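Local atomic coordinates of ethylbenzene dehydrogenase alpha-subunit (Aromatoleum aromaticum, PDB entry 2IVF), a protein that belongs to the molybdopterin oxidoreductase family and holds a molybdenum atom, an iron/sulfur cluster and two pterin-type guanine nucleotide cofactors. Residues A[532-535]-A[536-539]; A[543-546]-A[547-550]. All coordinates share one frame; numbering follows the deposited sequence.

Interaction 1: residues A[532-535]-A[536-539]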
ATOM      1  N   GLU A 532      12.822  25.030 -24.629  1.00 27.71           N
ATOM      2  CA  GLU A 532      13.196  24.849 -26.024  1.00 29.32           C
ATOM      3  C   GLU A 532      14.198  23.708 -26.154  1.00 29.64           C
ATOM      4  O   GLU A 532      14.045  22.812 -26.987  1.00 30.12           O
ATOM      5  CB  GLU A 532      13.783  26.129 -26.593  1.00 29.74           C
ATOM      6  CG  GLU A 532      12.805  27.315 -26.616  1.00 32.44           C
ATOM      7  CD  GLU A 532      11.480  26.969 -27.284  1.00 36.83           C
ATOM      8  OE1 GLU A 532      11.487  26.187 -28.254  1.00 38.75           O
ATOM      9  OE2 GLU A 532      10.429  27.468 -26.834  1.00 39.76           O
ATOM     10  N   PHE A 533      15.230  23.742 -25.322  1.00 31.01           N
ATOM     11  CA  PHE A 533      16.206  22.645 -25.250  1.00 31.05           C
ATOM     12  C   PHE A 533      15.482  21.327 -25.073  1.00 31.36           C
ATOM     13  O   PHE A 533      15.761  20.338 -25.753  1.00 30.55           O
ATOM     14  CB  PHE A 533      17.158  22.886 -24.058  1.00 32.20           C
ATOM     15  CG  PHE A 533      18.100  21.740 -23.758  1.00 32.48           C
ATOM     16  CD1 PHE A 533      19.364  21.694 -24.320  1.00 35.33           C
ATOM     17  CD2 PHE A 533      17.737  20.735 -22.869  1.00 35.09           C
ATOM     18  CE1 PHE A 533      20.254  20.653 -24.029  1.00 33.13           C
ATOM     19  CE2 PHE A 533      18.630  19.682 -22.581  1.00 33.76           C
ATOM     20  CZ  PHE A 533      19.888  19.659 -23.167  1.00 33.34           C
ATOM     21  N   MET A 534      14.541  21.302 -24.149  1.00 30.87           N
ATOM     22  CA  MET A 534      13.877  20.051 -23.847  1.00 31.67           C
ATOM     23  C   MET A 534      13.071  19.529 -25.025  1.00 31.34           C
ATOM     24  O   MET A 534      13.053  18.323 -25.281  1.00 31.70           O
ATOM     25  CB  MET A 534      12.970  20.209 -22.637  1.00 32.16           C
ATOM     26  CG  MET A 534      13.729  20.279 -21.326  1.00 34.90           C
ATOM     27  SD  MET A 534      14.824  18.867 -21.025  1.00 39.38           S
ATOM     28  CE  MET A 534      13.559  17.581 -20.784  1.00 39.46           C
ATOM     29  N   LYS A 535      12.400  20.430 -25.731  1.00 30.73           N
ATOM     30  CA  LYS A 535      11.623  20.046 -26.887  1.00 31.50           C
ATOM     31  C   LYS A 535      12.509  19.323 -27.890  1.00 30.86           C
ATOM     32  O   LYS A 535      12.147  18.265 -28.374  1.00 30.49           O
ATOM     33  CB  LYS A 535      10.935  21.265 -27.530  1.00 31.53           C
ATOM     34  CG  LYS A 535       9.913  21.937 -26.621  1.00 33.32           C
ATOM     35  CD  LYS A 535       8.841  22.738 -27.369  1.00 33.33           C
ATOM     36  CE  LYS A 535       9.328  24.088 -27.848  1.00 36.53           C
ATOM     37  NZ  LYS A 535       8.213  24.915 -28.453  1.00 34.90           N
ATOM     38  N   VAL A 536      13.690  19.869 -28.148  1.00 30.79           N
ATOM     39  CA  VAL A 536      14.606  19.274 -29.117  1.00 31.03           C
ATOM     40  C   VAL A 536      15.215  17.977 -28.643  1.00 30.27           C
ATOM     41  O   VAL A 536      15.111  16.944 -29.308  1.00 30.30           O
ATOM     42  CB  VAL A 536      15.725  20.226 -29.464  1.00 31.31           C
ATOM     43  CG1 VAL A 536      16.752  19.529 -30.349  1.00 32.78           C
ATOM     44  CG2 VAL A 536      15.131  21.465 -30.146  1.00 30.59           C
ATOM     45  N   VAL A 537      15.847  18.008 -27.488  1.00 29.48           N
ATOM     46  CA  VAL A 537      16.510  16.814 -27.019  1.00 29.14           C
ATOM     47  C   VAL A 537      15.537  15.619 -26.889  1.00 28.64           C
ATOM     48  O   VAL A 537      15.922  14.495 -27.123  1.00 27.79           O
ATOM     49  CB  VAL A 537      17.237  17.073 -25.698  1.00 29.44           C
ATOM     50  CG1 VAL A 537      18.200  18.291 -25.856  1.00 30.13           C
ATOM     51  CG2 VAL A 537      16.230  17.299 -24.594  1.00 30.93           C
ATOM     52  N   THR A 538      14.284  15.850 -26.507  1.00 28.54           N
ATOM     53  CA  THR A 538      13.339  14.728 -26.278  1.00 28.34           C
ATOM     54  C   THR A 538      13.216  13.879 -27.565  1.00 28.53           C
ATOM     55  O   THR A 538      13.319  12.645 -27.578  1.00 28.24           O
ATOM     56  CB  THR A 538      11.947  15.264 -25.903  1.00 27.59           C
ATOM     57  OG1 THR A 538      12.035  15.953 -24.649  1.00 27.54           O
ATOM     58  CG2 THR A 538      10.918  14.119 -25.802  1.00 27.71           C
ATOM     59  N   SER A 539      13.014  14.577 -28.658  1.00 28.87           N
ATOM     60  CA  SER A 539      12.877  13.934 -29.962  1.00 30.30           C
ATOM     61  C   SER A 539      14.207  13.394 -30.530  1.00 31.01           C
ATOM     62  O   SER A 539      14.209  12.443 -31.337  1.00 31.66           O
ATOM     63  CB  SER A 539      12.259  14.946 -30.928  1.00 30.44           C
ATOM     64  OG  SER A 539      10.957  15.274 -30.476  1.00 34.52           O
TER
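Phe533 and Val537 face each other one turn apart on helix 526-540, toward its C-terminal end. One methyl of the branched valine lies over the ring: CG1 of Val537 sits 3.5 Å from the centroid of the Phe533 ring, only 13° off the ring normal, a CH-pi contact close to the middle of the face. Phe533 CG is anti to its own backbone N (chi1 172°), which swings the ring along the helix toward the next turn. CG2, the second methyl of Val537, reaches Met534, three residues back, 4.1 Å from its SD, and stays close to the rim of the Phe533 ring, at whose edge that sulfur lies. Helix 504-520 extends this apolar patch, its Met509 touching both Phe533 and Val537.

Beneath the side chains, Val537 N donates to Phe533 O at 2.9 Å in a nearly linear bond. The next carbonyl is gripped twice. Met534 O receives Thr538 N at 3.0 Å and Thr538 OG1 at 2.7 Å, the two donors arriving from opposite faces of the carbonyl plane. With OG1 beside the backbone N (chi1 -65°), threonine can return its proton to the preceding turn; the same oxygen accepts from the backbone N of Phe956, in a loop, so both roles of the buried hydroxyl are filled. One turn back, Lys535 NZ forms a salt bridge with Glu532 OE1 at 3.5 Å, a long one. Such i to i+3 and i to i+4 side-chain pairings are common in alpha-helices, here one packed on helix 504-520 at the surface of this molybdopterin oxidoreductase subunit.

Interaction 2: residues A[543-546]-A[547-550]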
ATOM      1  N   LEU A 543      12.239   9.655 -27.496  1.00 27.13           N
ATOM      2  CA  LEU A 543      11.134   9.678 -26.558  1.00 26.90           C
ATOM      3  C   LEU A 543       9.965  10.314 -27.285  1.00 26.72           C
ATOM      4  O   LEU A 543      10.074  11.439 -27.785  1.00 26.15           O
ATOM      5  CB  LEU A 543      11.478  10.486 -25.325  1.00 26.94           C
ATOM      6  CG  LEU A 543      12.526   9.819 -24.432  1.00 27.62           C
ATOM      7  CD1 LEU A 543      13.159  10.820 -23.491  1.00 29.02           C
ATOM      8  CD2 LEU A 543      11.899   8.662 -23.652  1.00 28.96           C
ATOM      9  N   VAL A 544       8.858   9.586 -27.341  1.00 26.24           N
ATOM     10  CA  VAL A 544       7.771   9.919 -28.266  1.00 25.65           C
ATOM     11  C   VAL A 544       6.422   9.853 -27.531  1.00 24.98           C
ATOM     12  O   VAL A 544       6.258   9.065 -26.590  1.00 23.94           O
ATOM     13  CB  VAL A 544       7.807   8.970 -29.521  1.00 25.77           C
ATOM     14  CG1 VAL A 544       9.197   8.979 -30.134  1.00 24.71           C
ATOM     15  CG2 VAL A 544       7.423   7.538 -29.117  1.00 25.04           C
ATOM     16  N   PRO A 545       5.465  10.716 -27.917  1.00 25.38           N
ATOM     17  CA  PRO A 545       4.096  10.640 -27.343  1.00 25.23           C
ATOM     18  C   PRO A 545       3.511   9.259 -27.562  1.00 25.14           C
ATOM     19  O   PRO A 545       3.521   8.806 -28.704  1.00 25.82           O
ATOM     20  CB  PRO A 545       3.301  11.678 -28.161  1.00 24.89           C
ATOM     21  CG  PRO A 545       4.157  11.997 -29.363  1.00 27.78           C
ATOM     22  CD  PRO A 545       5.580  11.797 -28.908  1.00 25.95           C
ATOM     23  N   PRO A 546       3.091   8.556 -26.495  1.00 24.25           N
ATOM     24  CA  PRO A 546       2.573   7.168 -26.613  1.00 24.41           C
ATOM     25  C   PRO A 546       1.238   6.982 -27.356  1.00 24.94           C
ATOM     26  O   PRO A 546       1.019   5.919 -27.965  1.00 24.38           O
ATOM     27  CB  PRO A 546       2.503   6.703 -25.154  1.00 25.55           C
ATOM     28  CG  PRO A 546       2.385   7.953 -24.385  1.00 25.41           C
ATOM     29  CD  PRO A 546       3.133   8.996 -25.093  1.00 23.55           C
ATOM     30  N   ALA A 547       0.395   8.016 -27.432  1.00 24.74           N
ATOM     31  CA  ALA A 547      -0.828   7.935 -28.255  1.00 24.89           C
ATOM     32  C   ALA A 547      -0.552   7.581 -29.722  1.00 25.41           C
ATOM     33  O   ALA A 547      -1.403   6.967 -30.401  1.00 25.39           O
ATOM     34  CB  ALA A 547      -1.672   9.248 -28.143  1.00 23.91           C
ATOM     35  N   MET A 548       0.599   8.002 -30.247  1.00 25.60           N
ATOM     36  CA  MET A 548       0.841   7.887 -31.676  1.00 26.23           C
ATOM     37  C   MET A 548       0.984   6.439 -32.095  1.00 26.04           C
ATOM     38  O   MET A 548       0.284   5.995 -33.005  1.00 25.19           O
ATOM     39  CB  MET A 548       2.081   8.660 -32.136  1.00 27.29           C
ATOM     40  CG  MET A 548       2.011  10.145 -31.885  1.00 28.42           C
ATOM     41  SD  MET A 548       0.492  10.898 -32.521  1.00 30.87           S
ATOM     42  CE  MET A 548       0.814  12.633 -32.126  1.00 32.19           C
ATOM     43  N   TRP A 549       1.892   5.713 -31.458  1.00 25.08           N
ATOM     44  CA  TRP A 549       2.178   4.356 -31.902  1.00 24.61           C
ATOM     45  C   TRP A 549       0.967   3.457 -31.509  1.00 24.33           C
ATOM     46  O   TRP A 549       0.601   2.575 -32.261  1.00 23.64           O
ATOM     47  CB  TRP A 549       3.515   3.841 -31.340  1.00 25.40           C
ATOM     48  CG  TRP A 549       3.436   3.292 -29.977  1.00 23.07           C
ATOM     49  CD1 TRP A 549       3.310   3.966 -28.818  1.00 26.81           C
ATOM     50  CD2 TRP A 549       3.474   1.918 -29.647  1.00 24.74           C
ATOM     51  NE1 TRP A 549       3.239   3.079 -27.748  1.00 25.50           N
ATOM     52  CE2 TRP A 549       3.329   1.811 -28.246  1.00 25.01           C
ATOM     53  CE3 TRP A 549       3.574   0.759 -30.417  1.00 24.20           C
ATOM     54  CZ2 TRP A 549       3.333   0.600 -27.588  1.00 26.72           C
ATOM     55  CZ3 TRP A 549       3.567  -0.457 -29.771  1.00 26.78           C
ATOM     56  CH2 TRP A 549       3.456  -0.529 -28.369  1.00 26.91           C
ATOM     57  N   LEU A 550       0.312   3.759 -30.381  1.00 23.16           N
ATOM     58  CA  LEU A 550      -0.874   2.998 -29.996  1.00 23.51           C
ATOM     59  C   LEU A 550      -1.962   3.148 -31.030  1.00 23.18           C
ATOM     60  O   LEU A 550      -2.599   2.149 -31.418  1.00 23.23           O
ATOM     61  CB  LEU A 550      -1.391   3.400 -28.623  1.00 23.02           C
ATOM     62  CG  LEU A 550      -0.504   3.047 -27.425  1.00 24.58           C
ATOM     63  CD1 LEU A 550      -1.118   3.591 -26.150  1.00 24.00           C
ATOM     64  CD2 LEU A 550      -0.228   1.522 -27.336  1.00 23.11           C
TER
HETATM   65  O   HOH W   1       4.326   6.839 -30.291  1.00 24.56           O
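Pro545 and Met548 meet through their CG atoms, 3.8 Å apart, where the chain leaves strand 543-544 and turns into helix 546-553. Met548 CG is anti to its carbonyl carbon (chi1 -61°), which turns it back toward CG of the Pro545 ring. Pro545 O also accepts a weak hydrogen bond from Met548 N at 3.4 Å. A water bridges the junction, donating to Pro545 O at 2.7 Å and accepting from Trp549 N at 2.9 Å. Pro546 O takes a weak bond from Leu550 N at 3.3 Å, and Trp549 CD1 comes within 3.1 Å of the same oxygen, approaching it obliquely. Leu550 CD2 lies over one face of the indole toward its rim.

Farther out, Pro215 touches both Pro546 and Trp549, and Phe621 of helix 617-625 packs against Trp549 and Leu550. Val544 pairs with strand 214-215 through backbone bonds to Ser214 and Asp216, which fixes the approach to the turn. Proline suits both leading positions, since it has no N-H to satisfy and its ring restricts phi. The water probably gives Trp549 N the acceptor that a direct bond to Pro545 O would supply, while weak bonds and apolar packing hold the rest of the turn.

Overall arrangement
Interactions 1 and 2 follow one another along the chain, their centres 16 Å apart. They meet where helix 526-540 gives way to strand 543-544: Thr538 O and Leu543 N are 3.2 Å apart, a probable hydrogen bond. The loop carrying Tyr954 and Phe956 spans both, since Tyr954 touches Thr538 and Pro545, while Phe956 bonds to Thr538 and packs on Leu543. Interaction 1 is a surface contact, whereas interaction 2 is buried and nearer the cofactors. The side chain of Leu550 is about 11 Å from the bound guanylate ester of the pterin phosphate and that of Pro546 about 13 Å from the molybdenum atom, so residues 532-550 run from the surface toward the cofactor site.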